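Local coordinates for protein exonuclease mut-7 homolog (Aedes aegypti, PDB 7JW2) that probably acts as a magnesium-dependent 3'-5' exoribonuclease that trims the 3' ends of Argonaute-bound microRNAs, represented here by its exonuclease domain, at residues T4-E9 and D188-L193; S38-T43 and S97-M102; S51-A56 and Y62-M67; S170-R175 and L182-L187. One frame throughout, in Å; residues are numbered along the deposited sequence.

How the contacts relate
The chain opens with the loop 4-9, which contact 1 brings against helix 179-205, late in the chain. This is the longest closure, and the other three contacts lie within it along the chain. Contact 2 joins the end of strand 33-40 to helix 96-106. Inside that span contact 3 closes the hairpin of strands 50-56 and 61-65. Contact 4 follows in series and folds the loop 170-175 back on the start of helix 179-205. Contacts 2 and 3 share one sheet, where Glu39 pairs with Ser51 and Leu52. Contacts 3 and 4 meet through the Asp65-Arg175 salt bridge. Contacts 1 and 4 share helix 179-205.

Contact 1. Residues T4-E9 and D188-L193; sequences TLRLDE and DAFCLL
Leu5, Arg6 and Leu7 gather round the ring of Phe190. The contact lays the N-terminal loop, ahead of the first strand of this RNase H-like exonuclease fold, against the long helix 179-205. It is mainly apolar. CD1 of Leu5 sits over one face of the Phe190 ring in a CH-pi contact, 3.7 Å from the ring centroid and displaced toward the rim. Leu5 CG lies opposite the backbone N (chi1 176°), and this carries the methyl toward the helix. Leu7 comes from another direction: its CD1 approaches Phe190 CE2 at 3.7 Å, neither squarely over the face nor in the ring plane. Phe190 has CG opposite its backbone N (chi1 -171°), which turns the whole ring toward the loop. Elsewhere on this helix, Cys191 and Leu192 pack on helix 151-159, and Ala189 and Leu193 on the sheet.

The charged partner is Arg6. Its chain, extended from CG to NE, passes the CE1-CZ end of the ring at about a right angle to the Phe190 side chain. Trp58 also touches it. The guanidinium stands nearly upright to the ring, with the planes 82° apart. Phe190 CZ lies over a guanidinium face, 4.1 Å from Arg6 CZ.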
loop_
_atom_site.group_PDB
_atom_site.type_symbol
_atom_site.label_atom_id
_atom_site.label_comp_id
_atom_site.label_asym_id
_atom_site.label_seq_id
_atom_site.Cartn_x
_atom_site.Cartn_y
_atom_site.Cartn_z
ATOM N N THR A 4 9.531 -13.604 25.813
ATOM C CA THR A 4 10.221 -13.087 24.641
ATOM C C THR A 4 9.398 -13.356 23.390
ATOM O O THR A 4 8.542 -14.244 23.364
ATOM C CB THR A 4 11.610 -13.715 24.476
ATOM O OG1 THR A 4 11.480 -15.141 24.466
ATOM C CG2 THR A 4 12.531 -13.296 25.609
ATOM N N LEU A 5 9.679 -12.574 22.346
ATOM C CA LEU A 5 9.001 -12.728 21.066
ATOM C C LEU A 5 9.573 -13.920 20.306
ATOM O O LEU A 5 10.779 -13.979 20.050
ATOM C CB LEU A 5 9.157 -11.452 20.238
ATOM C CG LEU A 5 8.592 -11.452 18.816
ATOM C CD1 LEU A 5 7.096 -11.698 18.848
ATOM C CD2 LEU A 5 8.910 -10.140 18.104
ATOM N N ARG A 6 8.704 -14.855 19.914
ATOM C CA ARG A 6 9.198 -16.044 19.230
ATOM C C ARG A 6 9.503 -15.810 17.757
ATOM O O ARG A 6 10.191 -16.638 17.149
ATOM C CB ARG A 6 8.213 -17.204 19.394
ATOM C CG ARG A 6 6.845 -17.021 18.793
ATOM C CD ARG A 6 6.042 -18.257 19.153
ATOM N NE ARG A 6 4.645 -18.214 18.749
ATOM C CZ ARG A 6 4.231 -18.373 17.498
ATOM N NH1 ARG A 6 5.113 -18.552 16.521
ATOM N NH2 ARG A 6 2.933 -18.345 17.217
ATOM N N LEU A 7 9.052 -14.702 17.181
ATOM C CA LEU A 7 9.357 -14.416 15.786
ATOM C C LEU A 7 10.833 -14.078 15.600
ATOM O O LEU A 7 11.474 -13.465 16.459
ATOM C CB LEU A 7 8.504 -13.257 15.278
ATOM C CG LEU A 7 6.995 -13.445 15.361
ATOM C CD1 LEU A 7 6.288 -12.209 14.804
ATOM C CD2 LEU A 7 6.572 -14.692 14.606
ATOM N N ASP A 8 11.364 -14.484 14.451
ATOM C CA ASP A 8 12.707 -14.083 14.062
ATOM C C ASP A 8 12.762 -12.572 13.855
ATOM O O ASP A 8 11.761 -11.933 13.512
ATOM C CB ASP A 8 13.118 -14.820 12.787
ATOM C CG ASP A 8 14.410 -14.297 12.198
ATOM O OD1 ASP A 8 14.523 -14.267 10.956
ATOM O OD2 ASP A 8 15.314 -13.919 12.973
ATOM N N GLU A 9 13.950 -11.998 14.074
ATOM C CA GLU A 9 14.126 -10.555 13.927
ATOM C C GLU A 9 13.830 -10.083 12.508
ATOM O O GLU A 9 13.461 -8.919 12.308
ATOM C CB GLU A 9 15.546 -10.153 14.325
ATOM C CG GLU A 9 15.785 -10.121 15.822
ATOM C CD GLU A 9 17.261 -10.112 16.173
ATOM O OE1 GLU A 9 17.586 -10.053 17.379
ATOM O OE2 GLU A 9 18.095 -10.164 15.241
ATOM N N ASP A 188 4.632 -6.141 22.952
ATOM C CA ASP A 188 3.411 -5.705 23.619
ATOM C C ASP A 188 2.200 -5.901 22.713
ATOM O O ASP A 188 1.092 -6.127 23.207
ATOM C CB ASP A 188 3.525 -4.254 24.098
ATOM C CG ASP A 188 3.101 -4.098 25.562
ATOM O OD1 ASP A 188 3.658 -4.811 26.433
ATOM O OD2 ASP A 188 2.195 -3.282 25.837
ATOM N N ALA A 189 2.401 -5.842 21.395
ATOM C CA ALA A 189 1.328 -6.205 20.474
ATOM C C ALA A 189 1.235 -7.721 20.296
ATOM O O ALA A 189 0.138 -8.292 20.384
ATOM C CB ALA A 189 1.533 -5.497 19.131
ATOM N N PHE A 190 2.367 -8.397 20.055
ATOM C CA PHE A 190 2.318 -9.824 19.722
ATOM C C PHE A 190 1.736 -10.668 20.859
ATOM O O PHE A 190 1.026 -11.655 20.605
ATOM C CB PHE A 190 3.708 -10.346 19.352
ATOM C CG PHE A 190 3.704 -11.753 18.798
ATOM C CD1 PHE A 190 3.922 -12.842 19.629
ATOM C CD2 PHE A 190 3.490 -11.977 17.448
ATOM C CE1 PHE A 190 3.920 -14.135 19.122
ATOM C CE2 PHE A 190 3.489 -13.263 16.923
ATOM C CZ PHE A 190 3.707 -14.349 17.771
ATOM N N CYS A 191 2.014 -10.310 22.112
ATOM C CA CYS A 191 1.556 -11.160 23.213
ATOM C C CYS A 191 0.034 -11.200 23.301
ATOM O O CYS A 191 -0.526 -12.132 23.901
ATOM C CB CYS A 191 2.180 -10.701 24.540
ATOM S SG CYS A 191 1.465 -9.200 25.284
ATOM N N LEU A 192 -0.653 -10.212 22.718
ATOM C CA LEU A 192 -2.110 -10.242 22.710
ATOM C C LEU A 192 -2.621 -11.420 21.894
ATOM O O LEU A 192 -3.624 -12.050 22.270
ATOM C CB LEU A 192 -2.658 -8.923 22.157
ATOM C CG LEU A 192 -2.135 -7.660 22.849
ATOM C CD1 LEU A 192 -2.727 -6.438 22.154
ATOM C CD2 LEU A 192 -2.457 -7.673 24.340
ATOM N N LEU A 193 -1.926 -11.756 20.800
ATOM C CA LEU A 193 -2.307 -12.937 20.020
ATOM C C LEU A 193 -2.133 -14.200 20.844
ATOM O O LEU A 193 -3.007 -15.079 20.842
ATOM C CB LEU A 193 -1.476 -13.042 18.743
ATOM C CG LEU A 193 -1.608 -11.901 17.725
ATOM C CD1 LEU A 193 -0.401 -11.890 16.823
ATOM C CD2 LEU A 193 -2.879 -12.075 16.886
#

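Contact 2. Residues S38-T43 and S97-M102; sequences SEWKPT and STDISM
This is a partly exposed contact between a strand end and a helix, joined by hydrogen bonds and a Met-aromatic contact. Strand 33-40 lies inside the mixed sheet of the RNase H-like fold, and helix 96-106 packs against its C-terminal end. Ser38 and Trp40 both project their CB atoms toward the helix.

The polar part centres on the Asp99 carboxylate. Ser38 OG donates to Asp99 OD2 at 2.7 Å. Trp40 NE1 gives a longer bond of 3.2 Å to Asp99 OD1, bent to 135° at the hydrogen. Both donors meet the carboxylate from well out of its plane. Trp40 NE1 also donates to Ser38 OG at 3.0 Å, so its one N-H is bifurcated between two acceptors. A water bridges Ser38 N and Asp99 OD2, accepting from the first and donating to the second. Asp99 OD2 therefore accepts from both the serine hydroxyl and the water.

The apolar part is Met102 against the indole. Its SD lies over one face of the six-membered ring, 3.6 Å from the centroid and 11° off the normal. Met102 has CG opposite its backbone N (chi1 -160°), and CG touches Trp40 CH2 at 3.3 Å.

Further along helix 96-106, Phe103 touches Ser38 and Ala106 touches Trp40. On the sheet side, Glu39 pairs by its backbone with strand 50-56.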
loop_
_atom_site.group_PDB
_atom_site.type_symbol
_atom_site.label_atom_id
_atom_site.label_comp_id
_atom_site.label_asym_id
_atom_site.label_seq_id
_atom_site.Cartn_x
_atom_site.Cartn_y
_atom_site.Cartn_z
ATOM N N SER A 38 0.295 0.722 21.167
ATOM C CA SER A 38 0.932 1.976 20.790
ATOM C C SER A 38 1.805 2.470 21.929
ATOM O O SER A 38 1.622 2.088 23.091
ATOM C CB SER A 38 -0.102 3.036 20.396
ATOM O OG SER A 38 -0.937 3.389 21.476
ATOM N N GLU A 39 2.768 3.319 21.567
ATOM C CA GLU A 39 3.634 3.978 22.531
ATOM C C GLU A 39 3.573 5.481 22.308
ATOM O O GLU A 39 3.564 5.955 21.167
ATOM C CB GLU A 39 5.101 3.498 22.435
ATOM C CG GLU A 39 5.314 1.981 22.448
ATOM C CD GLU A 39 4.681 1.291 23.636
ATOM O OE1 GLU A 39 4.277 0.112 23.486
ATOM O OE2 GLU A 39 4.579 1.911 24.724
ATOM N N TRP A 40 3.594 6.227 23.411
ATOM C CA TRP A 40 3.374 7.663 23.389
ATOM C C TRP A 40 4.582 8.394 23.951
ATOM O O TRP A 40 5.289 7.874 24.818
ATOM C CB TRP A 40 2.119 8.006 24.195
ATOM C CG TRP A 40 0.886 7.444 23.550
ATOM C CD1 TRP A 40 0.488 6.140 23.541
ATOM C CD2 TRP A 40 -0.082 8.169 22.791
ATOM N NE1 TRP A 40 -0.684 6.010 22.828
ATOM C CE2 TRP A 40 -1.048 7.242 22.354
ATOM C CE3 TRP A 40 -0.230 9.516 22.445
ATOM C CZ2 TRP A 40 -2.147 7.617 21.594
ATOM C CZ3 TRP A 40 -1.315 9.887 21.686
ATOM C CH2 TRP A 40 -2.263 8.938 21.267
ATOM N N LYS A 41 4.817 9.591 23.431
ATOM C CA LYS A 41 5.860 10.437 23.993
ATOM C C LYS A 41 5.538 10.753 25.452
ATOM O O LYS A 41 4.376 11.006 25.787
ATOM C CB LYS A 41 5.960 11.737 23.206
ATOM C CG LYS A 41 6.310 11.607 21.745
ATOM C CD LYS A 41 6.518 13.008 21.185
ATOM C CE LYS A 41 6.813 13.004 19.705
ATOM N NZ LYS A 41 7.230 14.375 19.270
ATOM N N PRO A 42 6.528 10.749 26.347
ATOM C CA PRO A 42 6.284 11.263 27.701
ATOM C C PRO A 42 5.739 12.682 27.628
ATOM O O PRO A 42 6.112 13.463 26.754
ATOM C CB PRO A 42 7.667 11.217 28.358
ATOM C CG PRO A 42 8.414 10.165 27.616
ATOM C CD PRO A 42 7.880 10.184 26.195
ATOM N N THR A 43 4.829 13.004 28.538
ATOM C CA THR A 43 4.165 14.298 28.531
ATOM C C THR A 43 4.537 15.091 29.775
ATOM O O THR A 43 4.812 14.528 30.840
ATOM C CB THR A 43 2.646 14.150 28.462
ATOM O OG1 THR A 43 2.168 13.569 29.680
ATOM C CG2 THR A 43 2.270 13.256 27.308
ATOM N N SER A 97 -10.056 1.714 24.377
ATOM C CA SER A 97 -10.677 3.040 24.404
ATOM C C SER A 97 -9.671 4.133 24.724
ATOM O O SER A 97 -9.797 5.257 24.227
ATOM C CB SER A 97 -11.813 3.076 25.426
ATOM O OG SER A 97 -12.944 2.371 24.954
ATOM N N THR A 98 -8.667 3.825 25.542
ATOM C CA THR A 98 -7.673 4.823 25.905
ATOM C C THR A 98 -6.914 5.312 24.675
ATOM O O THR A 98 -6.910 6.512 24.371
ATOM C CB THR A 98 -6.715 4.250 26.947
ATOM O OG1 THR A 98 -7.465 3.609 27.989
ATOM C CG2 THR A 98 -5.872 5.357 27.543
ATOM N N ASP A 99 -6.267 4.391 23.950
ATOM C CA ASP A 99 -5.502 4.793 22.769
ATOM C C ASP A 99 -6.401 5.405 21.709
ATOM O O ASP A 99 -6.038 6.414 21.091
ATOM C CB ASP A 99 -4.758 3.602 22.162
ATOM C CG ASP A 99 -3.516 3.205 22.946
ATOM O OD1 ASP A 99 -3.043 4.002 23.790
ATOM O OD2 ASP A 99 -2.999 2.085 22.690
ATOM N N ILE A 100 -7.571 4.802 21.473
ATOM C CA ILE A 100 -8.406 5.220 20.349
ATOM C C ILE A 100 -8.954 6.622 20.567
ATOM O O ILE A 100 -8.964 7.446 19.644
ATOM C CB ILE A 100 -9.531 4.200 20.101
ATOM C CG1 ILE A 100 -8.939 2.890 19.575
ATOM C CG2 ILE A 100 -10.530 4.758 19.095
ATOM C CD1 ILE A 100 -9.939 1.745 19.488
ATOM N N SER A 101 -9.428 6.923 21.778
ATOM C CA SER A 101 -9.883 8.282 22.057
ATOM C C SER A 101 -8.744 9.281 21.911
ATOM O O SER A 101 -8.928 10.377 21.365
ATOM C CB SER A 101 -10.489 8.358 23.455
ATOM O OG SER A 101 -11.474 7.355 23.610
ATOM N N MET A 102 -7.550 8.908 22.370
ATOM C CA MET A 102 -6.411 9.809 22.270
ATOM C C MET A 102 -5.953 9.994 20.825
ATOM O O MET A 102 -5.483 11.079 20.468
ATOM C CB MET A 102 -5.269 9.289 23.136
ATOM C CG MET A 102 -4.243 10.341 23.501
ATOM S SD MET A 102 -3.104 9.764 24.788
ATOM C CE MET A 102 -4.215 9.687 26.186
HETATM O O HOH W 1 -1.092 0.333 23.788
#

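Contact 3. Residues S51-A56 and Y62-M67; sequences SLIQLA and YMIDVM
Ile53, Leu55 and Ile64 point their side chains to one face of the sheet, while Leu52, Gln54 and Met63 point to the other. Ile64 CD1 reaches across to Leu55 CD1 at 4.1 Å, the two side chains meeting at a slant. Ile64 has CG1 opposite the carbonyl carbon, which carries CD1 across toward Ile53 and Leu55. The same methyl approaches Ile53 CB. Val66 turns CG2 toward Ile53 CD1 at the end of this row. Tyr62 shares this face; its ring edge lies near Leu55 O, and its OH bonds Asp27.

The two strands form an antiparallel beta hairpin, 157° between their directions. Ile53 with Ile64 and Leu55 with Tyr62 are hydrogen-bonded pairs. The bond from Tyr62 N to Leu55 O, 2.8 Å, is almost straight at 175°. Val66 N extends the ladder to Ser51 O at 3.0 Å; Ser51 and Leu52 both face Glu39 on the other neighbouring strand, a classic beta bulge.

On the opposite face, Gln54 CG meets Met63 CG at 3.9 Å. Gln54 bends at chi2 (96°), and its NE2 bonds Ala185 O of helix 179-205 and Glu39 OE1. Leu52 CD2 leans over Asp65 CA at 3.8 Å. Asp65 is the N-cap of helix 66-69: its OD1 accepts from Val68 N, and OD2 forms a salt bridge with Arg175 NE.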
loop_
_atom_site.group_PDB
_atom_site.type_symbol
_atom_site.label_atom_id
_atom_site.label_comp_id
_atom_site.label_asym_id
_atom_site.label_seq_id
_atom_site.Cartn_x
_atom_site.Cartn_y
_atom_site.Cartn_z
ATOM N N SER A 51 4.295 8.098 19.456
ATOM C CA SER A 51 5.619 7.706 18.985
ATOM C C SER A 51 5.561 6.511 18.038
ATOM O O SER A 51 6.082 6.584 16.920
ATOM C CB SER A 51 6.535 7.401 20.184
ATOM O OG SER A 51 7.756 6.824 19.753
ATOM N N LEU A 52 4.922 5.420 18.470
ATOM C CA LEU A 52 4.830 4.179 17.710
ATOM C C LEU A 52 3.400 3.676 17.730
ATOM O O LEU A 52 2.688 3.863 18.716
ATOM C CB LEU A 52 5.720 3.068 18.298
ATOM C CG LEU A 52 7.236 3.263 18.318
ATOM C CD1 LEU A 52 7.878 2.062 18.997
ATOM C CD2 LEU A 52 7.784 3.430 16.913
ATOM N N ILE A 53 2.992 3.037 16.630
ATOM C CA ILE A 53 1.823 2.156 16.601
ATOM C C ILE A 53 2.292 0.786 16.134
ATOM O O ILE A 53 2.973 0.677 15.106
ATOM C CB ILE A 53 0.715 2.709 15.690
ATOM C CG1 ILE A 53 0.173 4.016 16.277
ATOM C CG2 ILE A 53 -0.419 1.681 15.569
ATOM C CD1 ILE A 53 -0.700 4.771 15.307
ATOM N N GLN A 54 1.963 -0.254 16.898
ATOM C CA GLN A 54 2.450 -1.602 16.621
ATOM C C GLN A 54 1.291 -2.494 16.185
ATOM O O GLN A 54 0.263 -2.550 16.866
ATOM C CB GLN A 54 3.159 -2.225 17.831
ATOM C CG GLN A 54 4.297 -1.403 18.458
ATOM C CD GLN A 54 3.833 -0.572 19.642
ATOM O OE1 GLN A 54 3.589 0.628 19.503
ATOM N NE2 GLN A 54 3.727 -1.201 20.812
ATOM N N LEU A 55 1.471 -3.174 15.055
ATOM C CA LEU A 55 0.466 -4.073 14.492
ATOM C C LEU A 55 1.093 -5.440 14.288
ATOM O O LEU A 55 2.064 -5.566 13.533
ATOM C CB LEU A 55 -0.075 -3.531 13.166
ATOM C CG LEU A 55 -0.525 -2.070 13.217
ATOM C CD1 LEU A 55 -0.909 -1.525 11.845
ATOM C CD2 LEU A 55 -1.664 -1.881 14.209
ATOM N N ALA A 56 0.523 -6.462 14.928
ATOM C CA ALA A 56 1.089 -7.806 14.923
ATOM C C ALA A 56 0.154 -8.808 14.258
ATOM O O ALA A 56 -1.050 -8.810 14.517
ATOM C CB ALA A 56 1.381 -8.277 16.353
ATOM N N TYR A 62 4.761 -5.204 12.830
ATOM C CA TYR A 62 5.083 -3.922 12.220
ATOM C C TYR A 62 5.021 -2.825 13.270
ATOM O O TYR A 62 4.076 -2.757 14.056
ATOM C CB TYR A 62 4.103 -3.611 11.089
ATOM C CG TYR A 62 4.090 -4.648 9.996
ATOM C CD1 TYR A 62 3.192 -5.713 10.027
ATOM C CD2 TYR A 62 4.970 -4.574 8.929
ATOM C CE1 TYR A 62 3.175 -6.660 9.019
ATOM C CE2 TYR A 62 4.959 -5.520 7.926
ATOM C CZ TYR A 62 4.064 -6.562 7.983
ATOM O OH TYR A 62 4.048 -7.510 6.984
ATOM N N MET A 63 6.012 -1.947 13.269
ATOM C CA MET A 63 6.041 -0.834 14.213
ATOM C C MET A 63 6.098 0.449 13.405
ATOM O O MET A 63 7.147 0.763 12.829
ATOM C CB MET A 63 7.233 -0.958 15.155
ATOM C CG MET A 63 7.137 -2.236 15.963
ATOM S SD MET A 63 8.475 -2.440 17.140
ATOM C CE MET A 63 9.837 -2.776 16.059
ATOM N N ILE A 64 4.972 1.165 13.333
ATOM C CA ILE A 64 4.922 2.417 12.579
ATOM C C ILE A 64 5.580 3.510 13.411
ATOM O O ILE A 64 5.092 3.844 14.500
ATOM C CB ILE A 64 3.482 2.814 12.224
ATOM C CG1 ILE A 64 2.732 1.679 11.514
ATOM C CG2 ILE A 64 3.486 4.118 11.375
ATOM C CD1 ILE A 64 1.228 1.917 11.522
ATOM N N ASP A 65 6.675 4.080 12.890
ATOM C CA ASP A 65 7.373 5.184 13.553
ATOM C C ASP A 65 6.674 6.469 13.136
ATOM O O ASP A 65 6.900 6.991 12.036
ATOM C CB ASP A 65 8.852 5.209 13.194
ATOM C CG ASP A 65 9.614 6.235 13.999
ATOM O OD1 ASP A 65 8.987 7.210 14.445
ATOM O OD2 ASP A 65 10.824 6.041 14.198
ATOM N N VAL A 66 5.784 6.958 13.998
ATOM C CA VAL A 66 4.973 8.109 13.633
ATOM C C VAL A 66 5.825 9.365 13.596
ATOM O O VAL A 66 5.540 10.298 12.838
ATOM C CB VAL A 66 3.790 8.235 14.610
ATOM C CG1 VAL A 66 2.978 9.491 14.327
ATOM C CG2 VAL A 66 2.895 6.979 14.509
ATOM N N MET A 67 6.887 9.407 14.403
ATOM C CA MET A 67 7.744 10.587 14.447
ATOM C C MET A 67 8.525 10.766 13.153
ATOM O O MET A 67 8.724 11.898 12.696
ATOM C CB MET A 67 8.702 10.480 15.633
ATOM C CG MET A 67 8.032 10.697 16.966
ATOM S SD MET A 67 9.196 10.559 18.347
ATOM C CE MET A 67 10.269 11.942 18.021
#

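Contact 4. Residues S170-R175 and L182-L187; sequences SNWAQR and LRYAAL
Trp172 brings the rim of its indole against Tyr184 and Ala185. An Asx turn and a type I beta turn, both starting at Asn171, shape the loop that leads into helix 179-205 of the RNase H-like fold. The loop thus folds back on the helix it precedes.

Trp172 has CG opposite the carbonyl carbon (chi1 -68°), and its benzo end reaches the helix. CZ2 lies 3.5 Å from Tyr184 CD2, which sits near the indole plane. Tyr184 puts its CG opposite the backbone N (chi1 165°) and presents the CD2-CE2 side of its ring. The two side chains cross at about a right angle. The rings meet rim to rim, planes 36° apart, and neither lies over the face of the other. Trp172 CH2 also touches Ala185 CB, at 4.1 Å. Indole NE1 bonds Gln168 O, and Ser170 OG lies over one face of the indole.

The loop also holds itself. Asn171 OD1 accepts from Ala173 N at 3.0 Å in the Asx turn. Arg175 folds back at chi1 and chi2, then extends at chi3. Its NH2 bonds Ser51 OG, linking the loop to the hairpin. NH1 bonds two carbonyl oxygens that lie in the guanidinium plane, meeting each carbonyl from above its own plane: it stands 2.9 Å from Gln174 O and 2.9 Å from Trp172 O.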
loop_
_atom_site.group_PDB
_atom_site.type_symbol
_atom_site.label_atom_id
_atom_site.label_comp_id
_atom_site.label_asym_id
_atom_site.label_seq_id
_atom_site.Cartn_x
_atom_site.Cartn_y
_atom_site.Cartn_z
ATOM N N SER A 170 9.797 4.229 29.283
ATOM C CA SER A 170 11.043 4.748 28.737
ATOM C C SER A 170 10.773 5.982 27.875
ATOM O O SER A 170 9.626 6.393 27.651
ATOM C CB SER A 170 11.760 3.671 27.938
ATOM O OG SER A 170 10.987 3.329 26.793
ATOM N N ASN A 171 11.850 6.593 27.375
ATOM C CA ASN A 171 11.720 7.830 26.617
ATOM C C ASN A 171 11.386 7.468 25.181
ATOM O O ASN A 171 12.264 7.275 24.339
ATOM C CB ASN A 171 13.000 8.653 26.707
ATOM C CG ASN A 171 12.902 9.931 25.927
ATOM O OD1 ASN A 171 11.877 10.228 25.320
ATOM N ND2 ASN A 171 13.974 10.700 25.927
ATOM N N TRP A 172 10.081 7.383 24.895
ATOM C CA TRP A 172 9.642 7.017 23.550
ATOM C C TRP A 172 9.852 8.119 22.518
ATOM O O TRP A 172 9.641 7.870 21.319
ATOM C CB TRP A 172 8.166 6.594 23.592
ATOM C CG TRP A 172 7.977 5.305 24.342
ATOM C CD1 TRP A 172 7.441 5.149 25.593
ATOM C CD2 TRP A 172 8.393 4.007 23.917
ATOM N NE1 TRP A 172 7.483 3.818 25.971
ATOM C CE2 TRP A 172 8.042 3.095 24.948
ATOM C CE3 TRP A 172 8.983 3.511 22.747
ATOM C CZ2 TRP A 172 8.307 1.731 24.864
ATOM C CZ3 TRP A 172 9.226 2.136 22.655
ATOM C CH2 TRP A 172 8.894 1.267 23.713
ATOM N N ALA A 173 10.299 9.307 22.927
ATOM C CA ALA A 173 10.565 10.380 21.980
ATOM C C ALA A 173 11.998 10.377 21.468
ATOM O O ALA A 173 12.291 11.079 20.496
ATOM C CB ALA A 173 10.252 11.739 22.621
ATOM N N GLN A 174 12.893 9.610 22.086
ATOM C CA GLN A 174 14.271 9.612 21.620
ATOM C C GLN A 174 14.398 8.843 20.305
ATOM O O GLN A 174 13.685 7.863 20.061
ATOM C CB GLN A 174 15.198 9.043 22.689
ATOM C CG GLN A 174 15.269 7.535 22.755
ATOM C CD GLN A 174 15.924 7.057 24.042
ATOM O OE1 GLN A 174 16.587 7.828 24.730
ATOM N NE2 GLN A 174 15.723 5.790 24.385
ATOM N N ARG A 175 15.266 9.336 19.423
ATOM C CA ARG A 175 15.547 8.680 18.158
ATOM C C ARG A 175 17.055 8.639 17.939
ATOM O O ARG A 175 17.739 9.662 18.139
ATOM C CB ARG A 175 14.854 9.395 16.991
ATOM C CG ARG A 175 13.330 9.193 16.911
ATOM C CD ARG A 175 12.970 7.723 16.733
ATOM N NE ARG A 175 11.535 7.495 16.539
ATOM C CZ ARG A 175 10.661 7.426 17.541
ATOM N NH1 ARG A 175 11.080 7.602 18.793
ATOM N NH2 ARG A 175 9.375 7.191 17.303
ATOM N N LEU A 182 12.455 -1.201 21.155
ATOM C CA LEU A 182 11.808 -1.836 20.009
ATOM C C LEU A 182 11.329 -3.237 20.362
ATOM O O LEU A 182 10.240 -3.653 19.945
ATOM C CB LEU A 182 12.768 -1.869 18.820
ATOM C CG LEU A 182 13.125 -0.473 18.294
ATOM C CD1 LEU A 182 14.436 -0.491 17.513
ATOM C CD2 LEU A 182 12.000 0.091 17.451
ATOM N N ARG A 183 12.115 -3.975 21.146
ATOM C CA ARG A 183 11.700 -5.323 21.531
ATOM C C ARG A 183 10.452 -5.291 22.409
ATOM O O ARG A 183 9.509 -6.069 22.196
ATOM C CB ARG A 183 12.856 -6.039 22.236
ATOM C CG ARG A 183 13.942 -6.488 21.267
ATOM C CD ARG A 183 14.774 -7.645 21.815
ATOM N NE ARG A 183 15.306 -7.360 23.142
ATOM C CZ ARG A 183 16.595 -7.159 23.399
ATOM N NH1 ARG A 183 17.481 -7.215 22.414
ATOM N NH2 ARG A 183 16.996 -6.905 24.639
ATOM N N TYR A 184 10.423 -4.398 23.395
ATOM C CA TYR A 184 9.250 -4.255 24.246
ATOM C C TYR A 184 8.023 -3.870 23.424
ATOM O O TYR A 184 6.936 -4.423 23.625
ATOM C CB TYR A 184 9.524 -3.217 25.349
ATOM C CG TYR A 184 8.271 -2.752 26.047
ATOM C CD1 TYR A 184 7.735 -3.467 27.115
ATOM C CD2 TYR A 184 7.584 -1.627 25.605
ATOM C CE1 TYR A 184 6.562 -3.061 27.739
ATOM C CE2 TYR A 184 6.421 -1.215 26.217
ATOM C CZ TYR A 184 5.906 -1.939 27.273
ATOM O OH TYR A 184 4.750 -1.525 27.881
ATOM N N ALA A 185 8.180 -2.920 22.502
ATOM C CA ALA A 185 7.032 -2.456 21.725
ATOM C C ALA A 185 6.469 -3.566 20.850
ATOM O O ALA A 185 5.243 -3.709 20.730
ATOM C CB ALA A 185 7.429 -1.237 20.879
ATOM N N ALA A 186 7.343 -4.344 20.209
ATOM C CA ALA A 186 6.853 -5.395 19.325
ATOM C C ALA A 186 6.144 -6.483 20.121
ATOM O O ALA A 186 5.082 -6.976 19.712
ATOM C CB ALA A 186 8.012 -5.969 18.508
ATOM N N LEU A 187 6.716 -6.882 21.252
ATOM C CA LEU A 187 6.093 -7.919 22.056
ATOM C C LEU A 187 4.787 -7.448 22.687
ATOM O O LEU A 187 3.895 -8.272 22.931
ATOM C CB LEU A 187 7.077 -8.398 23.124
ATOM C CG LEU A 187 6.627 -9.611 23.938
ATOM C CD1 LEU A 187 6.287 -10.796 23.039
ATOM C CD2 LEU A 187 7.718 -9.977 24.940
#